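Local coordinates for protein agmatinase (Deinococcus radiodurans, PDB 1WOG) that probably hydrolyses agmatine to putrescine and urea at a pair of manganese ions, as an agmatinase of the arginase family, at residues 228-233 with 287-292; 142-147 with 180-185; 119-124 with 160-165; 48-53 with 276-281. All blocks are in the same frame, centred on the assembly; numbering follows the deposited sequence.

Contact 1 of 4, residues 228-233 with 287-292; sequences VDVDGF and LLMARL. With MN (manganese (II) ion), chain H; MN (manganese (II) ion), chain G.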
# COMPACT_ATOMS: atom_id res chain seq x y z
N VAL A 228 -12.68 -5.12 -24.67
CA VAL A 228 -11.72 -5.80 -23.82
C VAL A 228 -11.93 -5.52 -22.34
O VAL A 228 -11.71 -4.40 -21.87
CB VAL A 228 -10.27 -5.41 -24.20
CG1 VAL A 228 -9.26 -6.19 -23.35
CG2 VAL A 228 -10.03 -5.67 -25.69
N ASP A 229 -12.38 -6.54 -21.62
CA ASP A 229 -12.58 -6.45 -20.17
C ASP A 229 -11.27 -7.02 -19.64
O ASP A 229 -10.95 -8.18 -19.89
CB ASP A 229 -13.75 -7.35 -19.75
CG ASP A 229 -13.98 -7.33 -18.24
OD1 ASP A 229 -13.01 -7.15 -17.49
OD2 ASP A 229 -15.14 -7.52 -17.82
N VAL A 230 -10.50 -6.22 -18.91
CA VAL A 230 -9.22 -6.69 -18.40
C VAL A 230 -9.28 -7.96 -17.55
O VAL A 230 -8.27 -8.67 -17.45
CB VAL A 230 -8.47 -5.58 -17.60
CG1 VAL A 230 -8.42 -4.29 -18.40
CG2 VAL A 230 -9.14 -5.35 -16.26
N ASP A 231 -10.43 -8.26 -16.95
CA ASP A 231 -10.48 -9.47 -16.13
C ASP A 231 -10.49 -10.74 -16.98
O ASP A 231 -10.51 -11.86 -16.44
CB ASP A 231 -11.64 -9.45 -15.10
CG ASP A 231 -13.03 -9.47 -15.72
OD1 ASP A 231 -13.23 -10.09 -16.78
OD2 ASP A 231 -13.94 -8.88 -15.10
N GLY A 232 -10.46 -10.58 -18.29
CA GLY A 232 -10.39 -11.73 -19.17
C GLY A 232 -8.97 -12.27 -19.03
O GLY A 232 -8.71 -13.46 -19.20
N PHE A 233 -8.04 -11.37 -18.68
CA PHE A 233 -6.65 -11.75 -18.49
C PHE A 233 -6.45 -12.37 -17.12
O PHE A 233 -7.18 -12.05 -16.18
CB PHE A 233 -5.73 -10.53 -18.64
CG PHE A 233 -5.65 -10.01 -20.04
CD1 PHE A 233 -6.46 -8.96 -20.45
CD2 PHE A 233 -4.79 -10.60 -20.96
CE1 PHE A 233 -6.44 -8.51 -21.77
CE2 PHE A 233 -4.76 -10.16 -22.29
CZ PHE A 233 -5.58 -9.12 -22.69
N LEU A 287 -0.06 -0.36 -17.01
CA LEU A 287 1.05 -0.32 -17.96
C LEU A 287 0.84 -1.33 -19.09
O LEU A 287 0.98 -0.99 -20.27
CB LEU A 287 2.37 -0.59 -17.24
CG LEU A 287 2.88 0.61 -16.42
CD1 LEU A 287 4.04 0.18 -15.54
CD2 LEU A 287 3.29 1.73 -17.37
N LEU A 288 0.50 -2.56 -18.72
CA LEU A 288 0.27 -3.61 -19.70
C LEU A 288 -1.00 -3.40 -20.54
O LEU A 288 -1.02 -3.74 -21.72
CB LEU A 288 0.21 -4.97 -19.00
CG LEU A 288 1.54 -5.73 -18.90
CD1 LEU A 288 2.61 -4.87 -18.25
CD2 LEU A 288 1.32 -7.01 -18.11
N MET A 289 -2.05 -2.86 -19.94
CA MET A 289 -3.27 -2.65 -20.71
C MET A 289 -3.15 -1.47 -21.67
O MET A 289 -3.76 -1.49 -22.74
CB MET A 289 -4.48 -2.50 -19.78
CG MET A 289 -4.88 -3.79 -19.06
SD MET A 289 -5.30 -5.22 -20.14
CE MET A 289 -6.70 -4.67 -20.96
N ALA A 290 -2.38 -0.45 -21.30
CA ALA A 290 -2.19 0.68 -22.20
C ALA A 290 -1.42 0.15 -23.41
O ALA A 290 -1.71 0.52 -24.55
CB ALA A 290 -1.40 1.79 -21.52
N ARG A 291 -0.45 -0.73 -23.15
CA ARG A 291 0.32 -1.30 -24.25
C ARG A 291 -0.57 -2.17 -25.14
O ARG A 291 -0.43 -2.16 -26.36
CB ARG A 291 1.48 -2.17 -23.73
CG ARG A 291 2.27 -2.77 -24.90
CD ARG A 291 3.25 -3.86 -24.51
NE ARG A 291 3.33 -4.85 -25.59
CZ ARG A 291 4.30 -5.75 -25.72
NH1 ARG A 291 5.30 -5.80 -24.86
NH2 ARG A 291 4.24 -6.62 -26.72
N LEU A 292 -1.47 -2.92 -24.53
CA LEU A 292 -2.37 -3.78 -25.30
C LEU A 292 -3.15 -2.94 -26.30
O LEU A 292 -3.26 -3.30 -27.48
CB LEU A 292 -3.36 -4.50 -24.36
CG LEU A 292 -4.23 -5.58 -25.02
CD1 LEU A 292 -3.45 -6.89 -25.06
CD2 LEU A 292 -5.52 -5.78 -24.23
MN MN H . -15.47 -9.45 -16.58
MN MN G . -17.23 -7.67 -18.55

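Contact 2 of 4, residues 142-147 with 180-185; sequences LDAHLD and GLRGLR. With MN (manganese (II) ion), chain H; MN (manganese (II) ion), chain G; 16D (hexane-1,6-diamine), chain I.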
# COMPACT_ATOMS: atom_id res chain seq x y z
N LEU A 142 -13.36 -9.95 -24.95
CA LEU A 142 -12.45 -10.73 -24.12
C LEU A 142 -12.99 -10.49 -22.71
O LEU A 142 -13.12 -9.35 -22.29
CB LEU A 142 -11.02 -10.19 -24.22
CG LEU A 142 -10.36 -10.29 -25.60
CD1 LEU A 142 -8.91 -9.87 -25.49
CD2 LEU A 142 -10.45 -11.71 -26.13
N ASP A 143 -13.29 -11.56 -21.98
CA ASP A 143 -13.90 -11.37 -20.67
C ASP A 143 -13.97 -12.70 -19.95
O ASP A 143 -14.07 -13.75 -20.58
CB ASP A 143 -15.34 -10.86 -20.88
CG ASP A 143 -15.89 -10.07 -19.70
OD1 ASP A 143 -15.65 -10.44 -18.54
OD2 ASP A 143 -16.61 -9.08 -19.96
N ALA A 144 -13.92 -12.66 -18.62
CA ALA A 144 -14.05 -13.87 -17.84
C ALA A 144 -15.56 -14.08 -17.67
O ALA A 144 -16.00 -15.17 -17.35
CB ALA A 144 -13.40 -13.69 -16.47
N HIS A 145 -16.33 -13.02 -17.90
CA HIS A 145 -17.79 -13.07 -17.75
C HIS A 145 -18.55 -12.82 -19.05
O HIS A 145 -18.02 -12.20 -19.98
CB HIS A 145 -18.23 -12.05 -16.69
CG HIS A 145 -17.34 -12.01 -15.48
ND1 HIS A 145 -16.27 -11.14 -15.37
CD2 HIS A 145 -17.36 -12.72 -14.33
CE1 HIS A 145 -15.67 -11.33 -14.21
NE2 HIS A 145 -16.31 -12.29 -13.56
N LEU A 146 -19.80 -13.28 -19.13
CA LEU A 146 -20.59 -13.12 -20.34
C LEU A 146 -21.22 -11.73 -20.49
O LEU A 146 -21.26 -11.18 -21.59
CB LEU A 146 -21.68 -14.20 -20.41
CG LEU A 146 -22.48 -14.29 -21.72
CD1 LEU A 146 -21.55 -14.65 -22.87
CD2 LEU A 146 -23.58 -15.34 -21.57
N ASP A 147 -21.72 -11.18 -19.39
CA ASP A 147 -22.35 -9.85 -19.41
C ASP A 147 -23.54 -9.76 -20.37
O ASP A 147 -23.70 -8.77 -21.09
CB ASP A 147 -21.32 -8.77 -19.75
CG ASP A 147 -20.24 -8.63 -18.69
OD1 ASP A 147 -20.43 -9.16 -17.57
OD2 ASP A 147 -19.21 -7.98 -18.95
N GLY A 180 -12.74 -16.30 -23.20
CA GLY A 180 -12.13 -16.23 -21.88
C GLY A 180 -13.01 -16.62 -20.70
O GLY A 180 -12.53 -16.64 -19.57
N LEU A 181 -14.27 -16.95 -20.96
CA LEU A 181 -15.20 -17.30 -19.88
C LEU A 181 -14.71 -18.41 -18.96
O LEU A 181 -14.17 -19.43 -19.41
CB LEU A 181 -16.57 -17.69 -20.46
CG LEU A 181 -17.32 -16.64 -21.27
CD1 LEU A 181 -18.75 -17.11 -21.49
CD2 LEU A 181 -17.33 -15.31 -20.53
N ARG A 182 -14.90 -18.19 -17.66
CA ARG A 182 -14.49 -19.14 -16.63
C ARG A 182 -15.12 -18.72 -15.30
O ARG A 182 -15.55 -17.57 -15.14
CB ARG A 182 -12.96 -19.16 -16.49
CG ARG A 182 -12.34 -17.81 -16.15
CD ARG A 182 -10.82 -17.84 -16.35
NE ARG A 182 -10.17 -16.62 -15.86
CZ ARG A 182 -10.01 -15.50 -16.56
NH1 ARG A 182 -10.45 -15.41 -17.81
NH2 ARG A 182 -9.39 -14.46 -16.01
N GLY A 183 -15.17 -19.63 -14.34
CA GLY A 183 -15.75 -19.30 -13.05
C GLY A 183 -16.80 -20.31 -12.64
O GLY A 183 -17.36 -21.01 -13.47
N LEU A 184 -17.09 -20.37 -11.34
CA LEU A 184 -18.06 -21.33 -10.84
C LEU A 184 -19.51 -20.97 -11.16
O LEU A 184 -20.36 -21.85 -11.21
CB LEU A 184 -17.94 -21.46 -9.32
CG LEU A 184 -16.59 -21.87 -8.73
CD1 LEU A 184 -16.73 -21.94 -7.22
CD2 LEU A 184 -16.14 -23.21 -9.29
N ARG A 185 -19.79 -19.69 -11.39
CA ARG A 185 -21.17 -19.29 -11.63
C ARG A 185 -21.44 -18.46 -12.87
O ARG A 185 -20.71 -17.52 -13.19
CB ARG A 185 -21.70 -18.52 -10.41
CG ARG A 185 -23.21 -18.33 -10.39
CD ARG A 185 -23.62 -17.15 -9.49
NE ARG A 185 -22.89 -17.12 -8.22
CZ ARG A 185 -23.02 -18.01 -7.24
NH1 ARG A 185 -23.85 -19.03 -7.37
NH2 ARG A 185 -22.29 -17.88 -6.13
MN MN H . -15.47 -9.45 -16.58
MN MN G . -17.23 -7.67 -18.55
N1 16D I . -22.33 -11.83 -16.79
C1 16D I . -22.59 -11.62 -15.32
C2 16D I . -21.33 -11.09 -14.61
C3 16D I . -20.65 -10.01 -15.39
C4 16D I . -19.86 -9.07 -14.58
C5 16D I . -19.29 -8.09 -15.49
C6 16D I . -18.03 -7.69 -15.53
N2 16D I . -17.28 -7.87 -14.45

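Contact 3 of 4, residues 119-124 with 160-165; sequences GDHSVS and SSPFRR. With MN (manganese (II) ion), chain G; 16D (hexane-1,6-diamine), chain I.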
# COMPACT_ATOMS: atom_id res chain seq x y z
N GLY A 119 -13.67 2.86 -16.80
CA GLY A 119 -15.11 2.69 -16.71
C GLY A 119 -15.47 1.22 -16.57
O GLY A 119 -14.75 0.37 -17.08
N ASP A 120 -16.56 0.91 -15.86
CA ASP A 120 -16.94 -0.50 -15.73
C ASP A 120 -17.55 -0.95 -17.06
O ASP A 120 -17.77 -0.14 -17.96
CB ASP A 120 -17.89 -0.74 -14.53
CG ASP A 120 -19.23 -0.03 -14.66
OD1 ASP A 120 -19.91 -0.18 -15.70
OD2 ASP A 120 -19.62 0.66 -13.69
N HIS A 121 -17.82 -2.24 -17.20
CA HIS A 121 -18.33 -2.75 -18.46
C HIS A 121 -19.70 -2.23 -18.90
O HIS A 121 -20.07 -2.36 -20.07
CB HIS A 121 -18.33 -4.28 -18.46
CG HIS A 121 -17.93 -4.88 -19.77
ND1 HIS A 121 -17.38 -6.14 -19.88
CD2 HIS A 121 -17.96 -4.38 -21.03
CE1 HIS A 121 -17.08 -6.38 -21.15
NE2 HIS A 121 -17.42 -5.33 -21.86
N SER A 122 -20.45 -1.63 -17.98
CA SER A 122 -21.76 -1.12 -18.35
C SER A 122 -21.66 -0.03 -19.42
O SER A 122 -22.61 0.21 -20.16
CB SER A 122 -22.50 -0.58 -17.13
OG SER A 122 -22.08 0.73 -16.80
N VAL A 123 -20.49 0.62 -19.51
CA VAL A 123 -20.32 1.69 -20.50
C VAL A 123 -20.36 1.20 -21.95
O VAL A 123 -20.57 2.00 -22.86
CB VAL A 123 -18.99 2.46 -20.28
CG1 VAL A 123 -18.89 2.95 -18.84
CG2 VAL A 123 -17.80 1.59 -20.65
N SER A 124 -20.16 -0.10 -22.17
CA SER A 124 -20.18 -0.63 -23.53
C SER A 124 -21.56 -0.49 -24.17
O SER A 124 -21.68 -0.41 -25.38
CB SER A 124 -19.73 -2.09 -23.56
OG SER A 124 -18.36 -2.21 -23.21
N SER A 160 -23.27 -6.28 -15.75
CA SER A 160 -23.54 -7.66 -16.16
C SER A 160 -24.54 -7.70 -17.32
O SER A 160 -24.84 -8.77 -17.86
CB SER A 160 -24.12 -8.48 -15.00
OG SER A 160 -23.23 -8.56 -13.90
N SER A 161 -25.06 -6.53 -17.71
CA SER A 161 -26.07 -6.45 -18.77
C SER A 161 -25.75 -5.61 -20.02
O SER A 161 -26.58 -5.53 -20.92
CB SER A 161 -27.38 -5.90 -18.19
OG SER A 161 -27.82 -6.62 -17.06
N PRO A 162 -24.55 -5.01 -20.12
CA PRO A 162 -24.30 -4.20 -21.31
C PRO A 162 -24.62 -4.76 -22.70
O PRO A 162 -25.18 -4.05 -23.53
CB PRO A 162 -22.84 -3.79 -21.16
CG PRO A 162 -22.24 -4.95 -20.43
CD PRO A 162 -23.29 -5.26 -19.38
N PHE A 163 -24.27 -6.02 -22.95
CA PHE A 163 -24.54 -6.58 -24.28
C PHE A 163 -25.99 -7.00 -24.48
O PHE A 163 -26.46 -7.08 -25.62
CB PHE A 163 -23.57 -7.72 -24.56
CG PHE A 163 -22.14 -7.29 -24.54
CD1 PHE A 163 -21.31 -7.64 -23.49
CD2 PHE A 163 -21.65 -6.45 -25.54
CE1 PHE A 163 -20.00 -7.15 -23.42
CE2 PHE A 163 -20.34 -5.96 -25.48
CZ PHE A 163 -19.52 -6.31 -24.42
N ARG A 164 -26.69 -7.26 -23.38
CA ARG A 164 -28.10 -7.61 -23.48
C ARG A 164 -28.82 -6.31 -23.84
O ARG A 164 -29.67 -6.28 -24.74
CB ARG A 164 -28.61 -8.15 -22.13
CG ARG A 164 -29.99 -8.79 -22.18
CD ARG A 164 -30.01 -10.00 -23.11
NE ARG A 164 -31.27 -10.74 -23.02
CZ ARG A 164 -31.53 -11.70 -22.13
NH1 ARG A 164 -30.61 -12.05 -21.23
NH2 ARG A 164 -32.71 -12.30 -22.13
N ARG A 165 -28.47 -5.23 -23.15
CA ARG A 165 -29.05 -3.91 -23.41
C ARG A 165 -28.70 -3.46 -24.83
O ARG A 165 -29.53 -2.91 -25.53
CB ARG A 165 -28.52 -2.87 -22.42
CG ARG A 165 -28.96 -3.06 -20.96
CD ARG A 165 -30.46 -2.78 -20.78
NE ARG A 165 -31.30 -3.92 -21.13
CZ ARG A 165 -31.41 -5.02 -20.38
NH1 ARG A 165 -30.74 -5.13 -19.24
NH2 ARG A 165 -32.21 -6.01 -20.77
MN MN G . -17.23 -7.67 -18.55
N1 16D I . -22.33 -11.83 -16.79
C1 16D I . -22.59 -11.62 -15.32
C2 16D I . -21.33 -11.09 -14.61
C3 16D I . -20.65 -10.01 -15.39
C4 16D I . -19.86 -9.07 -14.58
C5 16D I . -19.29 -8.09 -15.49
C6 16D I . -18.03 -7.69 -15.53
N2 16D I . -17.28 -7.87 -14.45

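Contact 4 of 4, residues 48-53 with 276-281; sequences ARFAPR and APNLDP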
# COMPACT_ATOMS: atom_id res chain seq x y z
N ALA A 48 -12.63 1.70 -11.17
CA ALA A 48 -12.51 1.86 -12.62
C ALA A 48 -12.75 3.30 -13.10
O ALA A 48 -12.46 3.62 -14.24
CB ALA A 48 -13.46 0.89 -13.35
N ARG A 49 -13.28 4.16 -12.23
CA ARG A 49 -13.51 5.55 -12.63
C ARG A 49 -12.16 6.23 -12.80
O ARG A 49 -12.05 7.26 -13.46
CB ARG A 49 -14.34 6.29 -11.58
CG ARG A 49 -13.75 6.24 -10.18
CD ARG A 49 -14.87 6.04 -9.17
NE ARG A 49 -15.45 7.28 -8.70
CZ ARG A 49 -16.66 7.39 -8.16
NH1 ARG A 49 -17.44 6.33 -8.02
NH2 ARG A 49 -17.07 8.57 -7.73
N PHE A 50 -11.12 5.62 -12.22
CA PHE A 50 -9.76 6.17 -12.31
C PHE A 50 -8.97 5.57 -13.47
O PHE A 50 -7.86 6.02 -13.76
CB PHE A 50 -8.99 5.90 -11.01
CG PHE A 50 -9.69 6.35 -9.76
CD1 PHE A 50 -10.09 7.67 -9.61
CD2 PHE A 50 -9.93 5.46 -8.72
CE1 PHE A 50 -10.72 8.10 -8.43
CE2 PHE A 50 -10.56 5.87 -7.55
CZ PHE A 50 -10.95 7.20 -7.41
N ALA A 51 -9.52 4.55 -14.12
CA ALA A 51 -8.83 3.88 -15.22
C ALA A 51 -8.47 4.76 -16.42
O ALA A 51 -7.34 4.69 -16.93
CB ALA A 51 -9.65 2.67 -15.68
N PRO A 52 -9.40 5.60 -16.90
CA PRO A 52 -9.07 6.44 -18.05
C PRO A 52 -7.81 7.26 -17.82
O PRO A 52 -6.94 7.34 -18.70
CB PRO A 52 -10.31 7.33 -18.20
CG PRO A 52 -11.41 6.44 -17.72
CD PRO A 52 -10.80 5.83 -16.47
N ARG A 53 -7.70 7.84 -16.64
CA ARG A 53 -6.53 8.66 -16.30
C ARG A 53 -5.28 7.79 -16.19
O ARG A 53 -4.21 8.16 -16.68
CB ARG A 53 -6.79 9.41 -15.00
CG ARG A 53 -5.72 10.45 -14.64
CD ARG A 53 -6.27 11.42 -13.60
NE ARG A 53 -7.38 12.21 -14.13
CZ ARG A 53 -8.18 12.98 -13.40
NH1 ARG A 53 -8.01 13.06 -12.08
NH2 ARG A 53 -9.15 13.67 -13.97
N ALA A 276 -8.92 -1.34 -12.70
CA ALA A 276 -9.01 -0.67 -11.40
C ALA A 276 -7.58 -0.47 -10.91
O ALA A 276 -7.02 -1.33 -10.24
CB ALA A 276 -9.80 -1.55 -10.40
N PRO A 277 -6.98 0.68 -11.24
CA PRO A 277 -5.60 1.03 -10.86
C PRO A 277 -5.35 0.95 -9.36
O PRO A 277 -4.27 0.58 -8.91
CB PRO A 277 -5.44 2.46 -11.37
CG PRO A 277 -6.46 2.58 -12.46
CD PRO A 277 -7.63 1.82 -11.91
N ASN A 278 -6.37 1.34 -8.60
CA ASN A 278 -6.28 1.35 -7.15
C ASN A 278 -6.09 -0.04 -6.55
O ASN A 278 -5.66 -0.17 -5.41
CB ASN A 278 -7.55 1.97 -6.57
CG ASN A 278 -8.81 1.30 -7.09
OD1 ASN A 278 -8.96 1.09 -8.29
ND2 ASN A 278 -9.73 0.98 -6.18
N LEU A 279 -6.39 -1.08 -7.33
CA LEU A 279 -6.25 -2.46 -6.86
C LEU A 279 -4.93 -3.12 -7.24
O LEU A 279 -4.74 -4.31 -6.98
CB LEU A 279 -7.43 -3.30 -7.36
CG LEU A 279 -8.78 -2.88 -6.78
CD1 LEU A 279 -9.88 -3.72 -7.39
CD2 LEU A 279 -8.78 -3.04 -5.26
N ASP A 280 -4.04 -2.37 -7.88
CA ASP A 280 -2.73 -2.91 -8.26
C ASP A 280 -1.66 -1.86 -7.99
O ASP A 280 -1.36 -1.04 -8.85
CB ASP A 280 -2.69 -3.30 -9.73
CG ASP A 280 -1.32 -3.84 -10.15
OD1 ASP A 280 -1.15 -4.17 -11.34
OD2 ASP A 280 -0.42 -3.94 -9.28
N PRO A 281 -1.07 -1.89 -6.79
CA PRO A 281 -0.03 -0.93 -6.43
C PRO A 281 1.29 -1.09 -7.18
O PRO A 281 2.19 -0.26 -7.02
CB PRO A 281 0.11 -1.12 -4.93
CG PRO A 281 -0.17 -2.58 -4.75
CD PRO A 281 -1.35 -2.81 -5.67

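Contact 1 of 4, residues 228-233 with 287-292
Val-230 and Met-289 bring the two backbones nearest, with their CA atoms 7.6 Å apart, where strand 223-229 runs into a 3-10 turn and faces helix 284-302. This is the C-terminal end of a central strand in the arginase α/β fold, carrying the DxD pair Asp-229 and Asp-231. Across the contact everything is apolar. Met-289, bent at chi2 and chi3, curls its thioether toward the strand: the CE methyl lies 3.8 Å from Val-228 CG1, and the sulfur makes a Met-aromatic contact with Phe-233. Met-289 SD stands 4.5 Å from the centroid of the Phe-233 ring, 42° off the ring normal, an oblique approach. Val-228 holds CG1 anti to its own N (chi1 -177°), which aims that methyl at the helix. There Val-228 CG1 meets Leu-292 CD2 tip to tip at 3.9 Å. The same Leu-292 CD2 also reaches Phe-233 CZ, 3.7 Å away, so one methyl touches both the strand valine and the ring. A serine in place of Phe-233 would probably strip Met-289 SD of its aromatic partner and open a gap beside Leu-292 CD2. Leu-272 of strand 266-273 touches Val-228, Val-230 and Met-289 as well. On the side turned from the helix, Asp-229 OD1 takes the backbone N-H of Asp-231 in an Asx turn (2.9 Å from Asp-231 N to Asp-229 OD1, 159° at the hydrogen). Asp-231 grips one manganese with both carboxylate oxygens, while Asp-229 OD2 bridges the pair, 2.3 Å from that ion in chain H and 2.2 Å from the other in chain G.

Contact 2 of 4, residues 142-147 with 180-185
Gly-180 lies against Ala-144, its carbonyl O 3.6 Å from Ala-144 CA. A CB on this glycine would run into Asp-143 O, and its positive phi would jam one against the preceding carbonyl. Leu-181 comes next, its CA 4.2 Å from Ala-144 CA, the nearest pair of CA atoms across the contact. Its CA-H points at Ala-144 O, while its side chain passes obliquely across that of Leu-146, Leu-181 CD1 4.0 Å from Leu-146 CD1. Arg-182 gives its backbone N-H to the same oxygen, 3.2 Å from Arg-182 N to Ala-144 O and 161° at the hydrogen. With CG set between the backbone N and the carbonyl carbon (chi1 58°), the arginine runs extended and lays one guanidinium face over Ala-144 CB, 3.6 Å from its plane. Arg-182 NH1 also reaches back to Gly-180 O at 3.0 Å, and this head binds Gly-232 O and Glu-245 O. The loop so pinned carries manganese ligands: Asp-143 bridges the two ions with its two oxygens, His-145 ND1 binds one and Asp-147 OD2 the other. The contact joins the loop after strand 137-142 to the adjacent parallel strand 173-181, with Leu-146 packed onto helix 188-196 and strand 200-203.

Contact 3 of 4, residues 119-124 with 160-165
His-121, in the Asx turn that Asp-120 begins, meets Pro-162 and Phe-163 at the start of helix 162-169. Asp-120 OD1 accepts two bonds: the hydroxyl of Ser-122 on its syn lone pair, 2.6 Å to Ser-122 OG, and the backbone N-H on its anti lone pair, 2.8 Å to Ser-122 N. The His-121 carbonyl O lies 3.3 Å from Pro-162 CB, and its ring binds a manganese ion through ND1, 2.0 Å away. Against that ring Phe-163 makes an offset edge-to-face pair, the phenyl edge toward the imidazole face, with planes at 85°. Its CG is anti to the carbonyl carbon (chi1 -60°), which carries CE1 and CZ to the imidazole, each 3.5 Å from His-121 NE2. That nitrogen is hydrogen-bonded to Ser-227. Ser-122 rests its CA on Pro-162 CB, and Ser-124 puts its CB 4.3 Å from Phe-163 CZ while its hydroxyl bonds to Asp-271. An alanine replacing Phe-163 is likely to leave a gap beside the imidazole where its edge-on neighbour stood. With no hydrogen bond between the segments, the helix meets this metal ligand through van der Waals and edge-to-face aromatic contact; the ring's polar hold comes from the manganese and from Ser-227, a second-shell residue.

Contact 4 of 4, residues 48-53 with 276-281
The turn leading into helix 51-59 packs on the short 3-10 turn 277-279, part of the link between strand 266-273 and helix 284-302, with Pro-277 touching both Phe-50 and Ala-51. Backbones come nearest at Ala-48 and Ala-276, whose CA atoms are 4.5 Å apart. Pro-277 carries most of the contact. Its CG sits 3.9 Å from Ala-51 CA and is just as near to the carbonyl oxygen of Phe-50, while its CD lies near Ala-51 N, with Phe-50 CB and Ala-51 CB farther off, each 4.4 Å away. The pyrrolidine ring thus meets the backbone more closely than the side chains, and no hydrogen bond joins the segments. Beyond it, Asn-278 has CG between its backbone N and carbonyl carbon (chi1 54°), which brings OD1 to the edge of the Phe-50 ring near its plane, a loose touch of 4.5 Å to Phe-50 CD2; Asn-278 ND2 is hydrogen-bonded to Pro-46 O of the same chain. One face of the Phe-50 ring is covered from its own segment by Arg-49 CG, 3.8 Å above the plane and over the centre. Each turn is closed by its own backbone bond, Ala-51 N to Ala-48 O and Leu-279 N to Ala-276 O. Phe-50 also packs on Tyr-9 of one neighbouring subunit and Pro-46 of another, and Arg-49 makes a cation-pi contact with that Tyr-9. This is packing of a helix-entry turn on a connecting loop, at the C-terminal side of the parallel sheet in the arginase α/β fold, here close to subunit boundaries of the hexamer.

All four contacts belong to one arginase domain, whose parallel sheet has the strand order 2-1-3-8-7-4-5-6. Contacts 1, 2 and 3 converge on the manganese pair: contacts 1 and 2, with centres about 15 Å apart, share both ions, and contact 3, about 14 Å from contact 2, shares one. Their ligands come from the C-terminal ends of strands 114-118, 137-142 and 223-229 and the loops that follow, so the site gathers parts distant in sequence. Contact 4 closes a chain loop that encloses contacts 2 and 3, which interleave, while contact 1 crosses it. Contact 4 lies about 21 Å from contact 2, centre to centre, yet reaches contact 3 through the backbone of Ala-48 and Gly-119.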